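Local atomic coordinates of Myo-inositol-1-phosphate synthase-related protein (Thermotoga maritima MSB8, PDB entry 3CIN), a protein that belongs to the myo-inositol-1-phosphate synthase family and binds nicotinamide-adenine-dinucleotide in a Rossmann-type domain. Residues 190-195 with 215-220; 337-342 with 360-365; 146-151 with 196-201. All blocks are in the same frame, centred on the assembly; numbering follows the deposited sequence. Where two conformers were deposited one is given.

Interaction 1: 190-195 with 215-220; sequences AFVNVI and VVFGDD. With NAD (nicotinamide-adenine-dinucleotide), chain F.
In the parallel sheet of the nucleotide-binding domain, Ala-190, Phe-191 and Val-192 run beside Val-215, Val-216 and Phe-217 as adjacent strands, with axes 12° apart. Their backbone ladder starts with Phe-191 N donating to Val-215 O at 2.7 Å, continues with Phe-217 N to Phe-191 O at 2.9 Å, and closes with Asn-193 N to Phe-217 O at 2.8 Å. Side chains alternate between the faces of the sheet. On one, the CB atoms of Ala-190 and Val-215 meet, and further along CG2 of Val-192 approaches CD2 of the Phe-217 ring at 3.9 Å; helix 328-348 covers this side. Phe-191 and Val-216 point to the other face, where the Phe-191 ring, turned away from Val-216, packs on Ala-176 and Ala-179 of helix 171-186.

The two strands and helix 203-211 between them form a beta-alpha-beta crossover of the Rossmann type, and polar groups gather where the strands end. With CG anti to its backbone N (chi1 -178°), Asn-193 reaches over to Asp-219, and its ND2 donates to Asp-219 OD1 at 2.9 Å. The acceptor lies nearly in the amide plane, whereas the donor stands 49° out of the carboxylate plane. Asp-219 follows a cis peptide bond; its OD1 also accepts from Ala-200 N and its OD2 from Asn-201 ND2. Asn-193 OD1 in turn accepts from Asn-141 ND2 on the neighbouring strand, so both ends of the amide are engaged. Beyond this pair the two segments border the dinucleotide: Val-194 O lies 3.2 Å from C6N of the nicotinamide ring, Ile-195 CG2 lies 3.2 Å from O3D of the ribose, and Asp-220 OD1 is 3.6 Å from C6N.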
loop_
_atom_site.group_PDB
_atom_site.type_symbol
_atom_site.label_atom_id
_atom_site.label_comp_id
_atom_site.label_asym_id
_atom_site.label_seq_id
_atom_site.Cartn_x
_atom_site.Cartn_y
_atom_site.Cartn_z
ATOM N N ALA A 190 10.311 40.205 -9.821
ATOM C CA ALA A 190 10.558 38.926 -9.177
ATOM C C ALA A 190 10.474 37.837 -10.214
ATOM O O ALA A 190 9.711 37.937 -11.224
ATOM C CB ALA A 190 9.552 38.686 -8.015
ATOM N N PHE A 191 11.268 36.790 -9.984
ATOM C CA PHE A 191 11.331 35.647 -10.880
ATOM C C PHE A 191 11.094 34.404 -10.011
ATOM O O PHE A 191 11.826 34.181 -9.041
ATOM C CB PHE A 191 12.698 35.578 -11.527
ATOM C CG PHE A 191 12.854 34.492 -12.571
ATOM C CD1 PHE A 191 12.430 34.706 -13.885
ATOM C CD2 PHE A 191 13.416 33.267 -12.257
ATOM C CE1 PHE A 191 12.537 33.700 -14.853
ATOM C CE2 PHE A 191 13.592 32.256 -13.243
ATOM C CZ PHE A 191 13.152 32.486 -14.552
ATOM N N VAL A 192 10.066 33.634 -10.357
ATOM C CA VAL A 192 9.697 32.398 -9.608
ATOM C C VAL A 192 10.030 31.180 -10.429
ATOM O O VAL A 192 9.440 30.918 -11.432
ATOM C CB VAL A 192 8.182 32.432 -9.234
ATOM C CG1 VAL A 192 7.759 31.175 -8.501
ATOM C CG2 VAL A 192 7.868 33.658 -8.400
ATOM N N ASN A 193 10.997 30.394 -9.973
ATOM C CA ASN A 193 11.451 29.247 -10.709
ATOM C C ASN A 193 10.991 27.977 -10.063
ATOM O O ASN A 193 11.545 27.568 -9.073
ATOM C CB ASN A 193 12.988 29.211 -10.748
ATOM C CG ASN A 193 13.497 28.055 -11.562
ATOM O OD1 ASN A 193 12.858 27.688 -12.521
ATOM N ND2 ASN A 193 14.564 27.424 -11.126
ATOM N N VAL A 194 9.969 27.388 -10.636
ATOM C CA VAL A 194 9.433 26.158 -10.065
ATOM C C VAL A 194 9.906 24.907 -10.763
ATOM O O VAL A 194 9.389 23.853 -10.456
ATOM C CB VAL A 194 7.895 26.199 -9.887
ATOM C CG1 VAL A 194 7.555 27.192 -8.745
ATOM C CG2 VAL A 194 7.192 26.528 -11.169
ATOM N N ILE A 195 10.905 25.002 -11.643
ATOM C CA ILE A 195 11.521 23.831 -12.297
ATOM C C ILE A 195 12.914 23.553 -11.701
ATOM O O ILE A 195 13.399 24.346 -10.881
ATOM C CB ILE A 195 11.483 23.958 -13.866
ATOM C CG1 ILE A 195 12.687 24.727 -14.414
ATOM C CG2 ILE A 195 10.171 24.616 -14.317
ATOM C CD1 ILE A 195 12.908 24.539 -15.953
ATOM N N VAL A 215 14.143 39.850 -7.298
ATOM C CA VAL A 215 13.860 38.837 -6.268
ATOM C C VAL A 215 13.724 37.495 -6.981
ATOM O O VAL A 215 13.034 37.363 -7.994
ATOM C CB VAL A 215 12.518 39.123 -5.525
ATOM C CG1 VAL A 215 12.320 38.117 -4.381
ATOM C CG2 VAL A 215 12.484 40.510 -4.983
ATOM N N VAL A 216 14.332 36.468 -6.410
ATOM C CA VAL A 216 14.278 35.163 -6.983
ATOM C C VAL A 216 13.723 34.194 -5.946
ATOM O O VAL A 216 14.215 34.166 -4.825
ATOM C CB VAL A 216 15.670 34.697 -7.439
ATOM C CG1 VAL A 216 15.633 33.252 -7.854
ATOM C CG2 VAL A 216 16.142 35.537 -8.653
ATOM N N PHE A 217 12.688 33.449 -6.328
ATOM C CA PHE A 217 12.286 32.258 -5.542
ATOM C C PHE A 217 12.670 31.029 -6.361
ATOM O O PHE A 217 12.416 30.935 -7.589
ATOM C CB PHE A 217 10.795 32.203 -5.251
ATOM C CG PHE A 217 10.228 33.397 -4.438
ATOM C CD1 PHE A 217 10.989 34.131 -3.536
ATOM C CD2 PHE A 217 8.867 33.707 -4.592
ATOM C CE1 PHE A 217 10.382 35.163 -2.777
ATOM C CE2 PHE A 217 8.287 34.693 -3.863
ATOM C CZ PHE A 217 9.033 35.462 -2.992
ATOM N N GLY A 218 13.192 30.034 -5.673
ATOM C CA GLY A 218 13.526 28.775 -6.354
ATOM C C GLY A 218 14.210 27.839 -5.380
ATOM O O GLY A 218 14.475 28.240 -4.248
ATOM N N ASP A 219 14.531 26.626 -5.821
ATOM C CA ASP A 219 14.217 26.042 -7.154
ATOM C C ASP A 219 13.389 24.737 -6.970
ATOM O O ASP A 219 13.554 24.045 -5.981
ATOM C CB ASP A 219 15.530 25.670 -7.903
ATOM C CG ASP A 219 16.453 26.891 -8.105
ATOM O OD1 ASP A 219 15.929 27.935 -8.564
ATOM O OD2 ASP A 219 17.667 26.832 -7.804
ATOM N N ASP A 220 12.551 24.429 -7.945
ATOM C CA ASP A 220 11.807 23.153 -8.110
ATOM C C ASP A 220 10.627 23.138 -7.133
ATOM O O ASP A 220 10.817 22.963 -5.945
ATOM C CB ASP A 220 12.704 21.943 -7.862
ATOM C CG ASP A 220 12.220 20.694 -8.601
ATOM O OD1 ASP A 220 11.222 20.776 -9.322
ATOM O OD2 ASP A 220 12.905 19.666 -8.465
HETATM P PA NAD F . 4.282 20.840 -19.746
HETATM O O1A NAD F . 2.812 20.517 -19.749
HETATM O O2A NAD F . 5.019 20.096 -20.816
HETATM O O5B NAD F . 4.377 22.369 -20.081
HETATM C C5B NAD F . 5.628 22.964 -20.420
HETATM C C4B NAD F . 5.337 24.106 -21.378
HETATM O O4B NAD F . 6.520 24.867 -21.557
HETATM C C3B NAD F . 4.871 23.680 -22.765
HETATM O O3B NAD F . 3.781 24.471 -23.207
HETATM C C2B NAD F . 6.092 23.923 -23.642
HETATM O O2B NAD F . 5.764 24.045 -24.999
HETATM C C1B NAD F . 6.666 25.152 -22.971
HETATM N N9A NAD F . 8.085 25.407 -23.231
HETATM C C8A NAD F . 9.067 24.423 -23.295
HETATM N N7A NAD F . 10.271 25.081 -23.411
HETATM C C5A NAD F . 10.017 26.430 -23.437
HETATM C C6A NAD F . 10.842 27.541 -23.632
HETATM N N6A NAD F . 12.204 27.440 -23.751
HETATM N N1A NAD F . 10.250 28.786 -23.559
HETATM C C2A NAD F . 8.883 28.905 -23.382
HETATM N N3A NAD F . 8.044 27.816 -23.270
HETATM C C4A NAD F . 8.637 26.605 -23.307
HETATM O O3 NAD F . 4.912 20.592 -18.324
HETATM P PN NAD F . 4.219 20.892 -16.939
HETATM O O1N NAD F . 3.703 19.601 -16.396
HETATM O O2N NAD F . 3.384 22.125 -17.021
HETATM O O5D NAD F . 5.491 21.211 -16.036
HETATM C C5D NAD F . 6.166 22.441 -16.172
HETATM C C4D NAD F . 7.487 22.436 -15.410
HETATM O O4D NAD F . 7.206 22.390 -14.037
HETATM C C3D NAD F . 8.434 21.288 -15.722
HETATM O O3D NAD F . 9.805 21.763 -15.698
HETATM C C2D NAD F . 8.228 20.386 -14.516
HETATM O O2D NAD F . 9.389 19.600 -14.229
HETATM C C1D NAD F . 8.030 21.427 -13.437
HETATM N N1N NAD F . 7.372 20.893 -12.246
HETATM C C2N NAD F . 6.148 20.368 -12.342
HETATM C C3N NAD F . 5.587 19.911 -11.119
HETATM C C7N NAD F . 4.168 19.568 -11.129
HETATM O O7N NAD F . 3.548 19.613 -12.347
HETATM N N7N NAD F . 3.546 19.242 -9.985
HETATM C C4N NAD F . 6.261 19.980 -9.916
HETATM C C5N NAD F . 7.517 20.510 -9.858
HETATM C C6N NAD F . 8.055 20.989 -11.061
#

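Interaction 2: 337-342 with 360-365; sequences VDLVRL and AFYMKN
The Tyr-362 ring is sandwiched, with Leu-339 on one face and its sequence neighbour Phe-361 on the other. Leu-339 CD2 makes a CH-pi contact 4.1 Å from the centroid of the Tyr-362 ring, displaced toward CG, while the Phe-361 ring brings its CD2 corner over the centre of the opposite face. At the edge of the tyrosine, near the ring plane, sits the carboxylate of Asp-338, turned almost perpendicular to the ring at 85°. The phenol donates through OH to Asp-338 OD2 at 2.7 Å, reaching that oxygen on its anti side, 32° out of the carboxylate plane. OD2 has a second donor in Leu-47 N.

The other carboxylate oxygen is held from within its own helix: Arg-341 NH2 forms a salt bridge with Asp-338 OD1 at 2.8 Å, and Arg-341 NE donates to Val-337 O. Gripped on both oxygens, the carboxylate has little freedom to rotate, and the nearby guanidinium would be expected to stabilise its negative charge. Leu-342, one helical turn beyond Asp-338, presses CD1 to within 3.4 Å of Tyr-362 CE2. Met-363 is the first residue to leave the helical conformation after Tyr-362; a bend at chi2 (-71°) swings its CE back to 4.2 Å from Leu-339 CD1.

Helix 328-348 meets the end of the short helix 356-362 through the Tyr-362 side chain, with Leu-339 over one face and the hydroxyl on Asp-338. Phe-217 of strand 214-217 touches Leu-339, Leu-342 and Met-363, and Met-383 of helix 376-386 packs on Tyr-362.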
loop_
_atom_site.group_PDB
_atom_site.type_symbol
_atom_site.label_atom_id
_atom_site.label_comp_id
_atom_site.label_asym_id
_atom_site.label_seq_id
_atom_site.Cartn_x
_atom_site.Cartn_y
_atom_site.Cartn_z
ATOM N N VAL A 337 -0.257 30.418 -6.655
ATOM C CA VAL A 337 -1.185 31.477 -6.258
ATOM C C VAL A 337 -0.562 32.231 -5.074
ATOM O O VAL A 337 -0.689 33.418 -4.967
ATOM C CB VAL A 337 -2.559 30.955 -5.960
ATOM C CG1 VAL A 337 -3.463 32.097 -5.431
ATOM C CG2 VAL A 337 -3.179 30.326 -7.266
ATOM N N ASP A 338 0.076 31.512 -4.155
ATOM C CA ASP A 338 0.793 32.174 -3.040
ATOM C C ASP A 338 2.098 32.852 -3.506
ATOM O O ASP A 338 2.382 33.991 -3.124
ATOM C CB ASP A 338 1.174 31.187 -1.935
ATOM C CG ASP A 338 0.074 30.893 -0.958
ATOM O OD1 ASP A 338 -1.038 31.502 -0.989
ATOM O OD2 ASP A 338 0.319 30.048 -0.042
ATOM N N LEU A 339 2.894 32.125 -4.285
ATOM C CA LEU A 339 4.245 32.567 -4.671
ATOM C C LEU A 339 4.225 33.875 -5.445
ATOM O O LEU A 339 5.076 34.725 -5.229
ATOM C CB LEU A 339 4.964 31.511 -5.482
ATOM C CG LEU A 339 5.445 30.339 -4.671
ATOM C CD1 LEU A 339 5.737 29.122 -5.588
ATOM C CD2 LEU A 339 6.660 30.700 -3.827
ATOM N N VAL A 340 3.259 34.076 -6.334
ATOM C CA VAL A 340 3.172 35.357 -6.998
ATOM C C VAL A 340 2.859 36.510 -6.041
ATOM O O VAL A 340 3.361 37.622 -6.215
ATOM C CB VAL A 340 2.169 35.359 -8.196
ATOM C CG1 VAL A 340 2.587 34.336 -9.274
ATOM C CG2 VAL A 340 0.711 35.209 -7.751
ATOM N N ARG A 341 2.019 36.275 -5.034
ATOM C CA ARG A 341 1.666 37.334 -4.059
ATOM C C ARG A 341 2.841 37.571 -3.112
ATOM O O ARG A 341 3.171 38.694 -2.775
ATOM C CB ARG A 341 0.433 36.921 -3.271
ATOM C CG ARG A 341 -0.835 36.793 -4.164
ATOM C CD ARG A 341 -2.047 36.493 -3.418
ATOM N NE ARG A 341 -2.078 35.145 -2.876
ATOM C CZ ARG A 341 -3.000 34.715 -1.993
ATOM N NH1 ARG A 341 -3.975 35.528 -1.522
ATOM N NH2 ARG A 341 -2.933 33.473 -1.560
ATOM N N LEU A 342 3.483 36.501 -2.667
ATOM C CA LEU A 342 4.687 36.652 -1.870
ATOM C C LEU A 342 5.814 37.336 -2.651
ATOM O O LEU A 342 6.665 38.035 -2.064
ATOM C CB LEU A 342 5.169 35.290 -1.387
ATOM C CG LEU A 342 4.288 34.530 -0.398
ATOM C CD1 LEU A 342 4.797 33.075 -0.226
ATOM C CD2 LEU A 342 4.173 35.258 0.948
ATOM N N ALA A 360 12.189 27.774 1.458
ATOM C CA ALA A 360 12.199 26.582 2.325
ATOM C C ALA A 360 10.862 25.837 2.415
ATOM O O ALA A 360 10.838 24.610 2.648
ATOM C CB ALA A 360 12.680 26.960 3.694
ATOM N N PHE A 361 9.759 26.565 2.305
ATOM C CA PHE A 361 8.468 25.963 2.354
ATOM C C PHE A 361 7.999 25.519 0.974
ATOM O O PHE A 361 7.472 24.447 0.802
ATOM C CB PHE A 361 7.385 26.891 2.935
ATOM C CG PHE A 361 6.022 26.216 3.004
ATOM C CD1 PHE A 361 5.804 25.160 3.898
ATOM C CD2 PHE A 361 5.009 26.531 2.130
ATOM C CE1 PHE A 361 4.578 24.462 3.894
ATOM C CE2 PHE A 361 3.760 25.838 2.157
ATOM C CZ PHE A 361 3.571 24.816 3.047
ATOM N N TYR A 362 8.159 26.381 -0.025
ATOM C CA TYR A 362 7.557 26.131 -1.324
ATOM C C TYR A 362 8.347 25.296 -2.355
ATOM O O TYR A 362 7.798 24.865 -3.381
ATOM C CB TYR A 362 7.148 27.483 -1.949
ATOM C CG TYR A 362 6.002 28.149 -1.252
ATOM C CD1 TYR A 362 4.680 27.821 -1.555
ATOM C CD2 TYR A 362 6.202 29.086 -0.315
ATOM C CE1 TYR A 362 3.627 28.464 -0.925
ATOM C CE2 TYR A 362 5.157 29.717 0.332
ATOM C CZ TYR A 362 3.865 29.394 0.050
ATOM O OH TYR A 362 2.859 30.047 0.731
ATOM N N MET A 363 9.622 25.078 -2.071
ATOM C CA MET A 363 10.551 24.538 -3.052
ATOM C C MET A 363 11.202 23.325 -2.483
ATOM O O MET A 363 11.542 23.284 -1.288
ATOM C CB MET A 363 11.633 25.556 -3.385
ATOM C CG MET A 363 11.163 26.848 -3.949
ATOM S SD MET A 363 10.541 26.657 -5.613
ATOM C CE MET A 363 9.789 28.250 -6.011
ATOM N N LYS A 364 11.398 22.322 -3.345
ATOM C CA LYS A 364 12.126 21.187 -2.857
ATOM C C LYS A 364 13.618 21.262 -2.949
ATOM O O LYS A 364 14.255 20.469 -2.313
ATOM C CB LYS A 364 11.598 19.861 -3.324
ATOM C CG LYS A 364 11.364 19.680 -4.757
ATOM C CD LYS A 364 10.895 18.256 -4.974
ATOM C CE LYS A 364 10.737 17.906 -6.413
ATOM N NZ LYS A 364 9.393 18.286 -6.924
ATOM N N ASN A 365 14.186 22.255 -3.647
ATOM C CA ASN A 365 15.601 22.567 -3.517
ATOM C C ASN A 365 15.717 24.014 -3.175
ATOM O O ASN A 365 15.944 24.816 -4.070
ATOM C CB ASN A 365 16.287 22.267 -4.849
ATOM C CG ASN A 365 17.767 22.510 -4.842
ATOM O OD1 ASN A 365 18.399 22.772 -3.813
ATOM N ND2 ASN A 365 18.353 22.477 -6.064
#

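Interaction 3: 146-151 with 196-201; sequences EAFVPF and PTFIAN. With MG (magnesium ion), chain E.
Phe-148 lays its ring against the backbone of Thr-197 and Phe-198. Its CG sits between the backbone N and the carbonyl carbon (chi1 68°), which carries the ring across to the backbone of 197-198, and CB lies beside the methyl and hydroxyl of Thr-197. Further out, CD1 approaches Thr-197 OG1, and Thr-197 CA stands almost directly over the ring centre, 3.6 Å from the Phe-148 centroid, in a CH-pi contact. On the other flank CE2 comes within 3.4 Å of Phe-198 N, which lies over the same face nearer the rim. At the tip, CZ reaches CD1 of the Phe-198 ring at 3.7 Å; the two ring planes are inclined at 45°. Pro-150 extends this apolar patch, with CG 4.0 Å from Phe-198 CD2.

Polar groups finish the contact on the side of Glu-146. Thr-197 OG1 donates to Glu-146 OE1 at 2.6 Å, coming from above the carboxylate plane, and accepts from a water that itself takes the Glu-146 N-H. OE1 has another partner in Thr-170 OG1.

At the far end of 196-201, Asn-201 OD1 binds magnesium at 2.5 Å, the sphere being completed by two waters and the carbonyl oxygens of Pro-366, Pro-368 and Glu-371. Both segments are loops that follow parallel strands, 138-141 and 189-193, at the end of the Rossmann-type sheet where the dinucleotide lies, with the nearest atoms of the Pro-196 side chain and the dinucleotide about 4 Å apart.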
loop_
_atom_site.group_PDB
_atom_site.type_symbol
_atom_site.label_atom_id
_atom_site.label_comp_id
_atom_site.label_asym_id
_atom_site.label_seq_id
_atom_site.Cartn_x
_atom_site.Cartn_y
_atom_site.Cartn_z
ATOM N N GLU A 146 14.908 20.676 -18.115
ATOM C CA GLU A 146 16.109 20.986 -18.896
ATOM C C GLU A 146 17.327 20.245 -18.396
ATOM O O GLU A 146 17.464 20.016 -17.189
ATOM C CB GLU A 146 16.502 22.453 -18.812
ATOM C CG GLU A 146 15.388 23.408 -19.188
ATOM C CD GLU A 146 15.640 24.824 -18.768
ATOM O OE1 GLU A 146 16.480 25.059 -17.882
ATOM O OE2 GLU A 146 14.947 25.698 -19.310
ATOM N N ALA A 147 18.160 19.803 -19.337
ATOM C CA ALA A 147 19.488 19.266 -18.985
ATOM C C ALA A 147 20.416 20.490 -18.804
ATOM O O ALA A 147 20.937 21.016 -19.779
ATOM C CB ALA A 147 20.000 18.374 -20.086
ATOM N N PHE A 148 20.608 20.948 -17.568
ATOM C CA PHE A 148 21.323 22.204 -17.290
ATOM C C PHE A 148 22.622 21.879 -16.581
ATOM O O PHE A 148 22.786 20.779 -16.004
ATOM C CB PHE A 148 20.491 23.132 -16.418
ATOM C CG PHE A 148 20.299 22.626 -15.003
ATOM C CD1 PHE A 148 19.367 21.664 -14.727
ATOM C CD2 PHE A 148 21.119 23.067 -13.958
ATOM C CE1 PHE A 148 19.240 21.136 -13.449
ATOM C CE2 PHE A 148 20.983 22.553 -12.693
ATOM C CZ PHE A 148 20.059 21.617 -12.428
ATOM N N VAL A 149 23.520 22.848 -16.617
ATOM C CA VAL A 149 24.718 22.847 -15.792
ATOM C C VAL A 149 24.859 24.267 -15.228
ATOM O O VAL A 149 24.896 25.219 -15.991
ATOM C CB VAL A 149 25.964 22.536 -16.635
ATOM C CG1 VAL A 149 27.265 22.782 -15.816
ATOM C CG2 VAL A 149 25.880 21.108 -17.214
ATOM N N PRO A 150 24.892 24.411 -13.911
ATOM C CA PRO A 150 25.026 25.755 -13.360
ATOM C C PRO A 150 26.398 26.390 -13.633
ATOM O O PRO A 150 27.395 25.723 -14.007
ATOM C CB PRO A 150 24.837 25.542 -11.836
ATOM C CG PRO A 150 25.378 24.217 -11.606
ATOM C CD PRO A 150 24.940 23.384 -12.864
ATOM N N PHE A 151 26.427 27.710 -13.431
ATOM C CA PHE A 151 27.623 28.528 -13.639
ATOM C C PHE A 151 28.480 28.700 -12.390
ATOM O O PHE A 151 29.689 28.577 -12.446
ATOM C CB PHE A 151 27.275 29.889 -14.237
ATOM C CG PHE A 151 26.770 29.790 -15.631
ATOM C CD1 PHE A 151 27.638 29.680 -16.677
ATOM C CD2 PHE A 151 25.434 29.647 -15.876
ATOM C CE1 PHE A 151 27.174 29.535 -17.960
ATOM C CE2 PHE A 151 24.983 29.540 -17.167
ATOM C CZ PHE A 151 25.850 29.460 -18.197
ATOM N N PRO A 196 13.492 22.367 -12.007
ATOM C CA PRO A 196 14.728 21.953 -11.348
ATOM C C PRO A 196 15.974 22.780 -11.588
ATOM O O PRO A 196 16.878 22.807 -10.753
ATOM C CB PRO A 196 14.899 20.490 -11.779
ATOM C CG PRO A 196 13.584 20.032 -12.220
ATOM C CD PRO A 196 12.911 21.265 -12.793
ATOM N N THR A 197 16.051 23.448 -12.732
ATOM C CA THR A 197 17.252 24.164 -13.106
ATOM C C THR A 197 17.661 25.126 -12.027
ATOM O O THR A 197 16.843 25.880 -11.495
ATOM C CB THR A 197 16.992 24.958 -14.397
ATOM O OG1 THR A 197 16.693 24.030 -15.452
ATOM C CG2 THR A 197 18.168 25.905 -14.748
ATOM N N PHE A 198 18.931 25.073 -11.636
ATOM C CA PHE A 198 19.420 25.967 -10.596
ATOM C C PHE A 198 19.372 27.449 -11.043
ATOM O O PHE A 198 19.983 27.846 -12.044
ATOM C CB PHE A 198 20.872 25.684 -10.240
ATOM C CG PHE A 198 21.116 24.431 -9.432
ATOM C CD1 PHE A 198 20.173 23.450 -9.209
ATOM C CD2 PHE A 198 22.385 24.237 -8.896
ATOM C CE1 PHE A 198 20.505 22.338 -8.461
ATOM C CE2 PHE A 198 22.686 23.136 -8.187
ATOM C CZ PHE A 198 21.772 22.199 -7.973
ATOM N N ILE A 199 18.590 28.243 -10.315
ATOM C CA ILE A 199 18.599 29.689 -10.447
ATOM C C ILE A 199 18.825 30.284 -9.031
ATOM O O ILE A 199 19.885 30.890 -8.703
ATOM C CB ILE A 199 17.337 30.199 -11.135
ATOM C CG1 ILE A 199 17.223 29.639 -12.561
ATOM C CG2 ILE A 199 17.356 31.749 -11.134
ATOM C CD1 ILE A 199 18.332 30.082 -13.530
ATOM N N ALA A 200 17.879 30.016 -8.117
ATOM C CA ALA A 200 18.091 30.349 -6.699
ATOM C C ALA A 200 19.336 29.693 -6.082
ATOM O O ALA A 200 20.007 30.258 -5.237
ATOM C CB ALA A 200 16.837 30.084 -5.857
ATOM N N ASN A 201 19.674 28.491 -6.577
ATOM C CA ASN A 201 20.829 27.723 -6.110
ATOM C C ASN A 201 22.100 27.877 -6.938
ATOM O O ASN A 201 23.087 27.185 -6.731
ATOM C CB ASN A 201 20.433 26.234 -6.024
ATOM C CG ASN A 201 19.525 25.987 -4.894
ATOM O OD1 ASN A 201 19.963 25.895 -3.732
ATOM N ND2 ASN A 201 18.237 25.880 -5.192
HETATM MG MG MG E . 19.905 25.304 -1.296
HETATM O O HOH W 1 15.195 21.663 -15.308
HETATM O O HOH W 2 18.740 23.227 -1.453
HETATM O O HOH W 3 21.699 23.854 -1.601
#

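Overall arrangement
Interaction 1 lies closest to the other two: its centre is 8 Å from that of interaction 2 and 11 Å from that of interaction 3, while those two are 18 Å apart. Residues 360-365 lie along the end of 215-220, with probable hydrogen bonds from Lys-364 N to Asp-220 O (2.7 Å) and from Asp-219 N to Asn-365 O (2.9 Å). All three contacts converge on Asn-201 ND2, which is 2.8 Å from both Asp-219 OD2 and Asn-365 O, both probable hydrogen bonds, while its OD1 binds the magnesium. Interaction 1 borders the nicotinamide directly; the Met-363 side chain of interaction 2 stays about 8 Å from the dinucleotide.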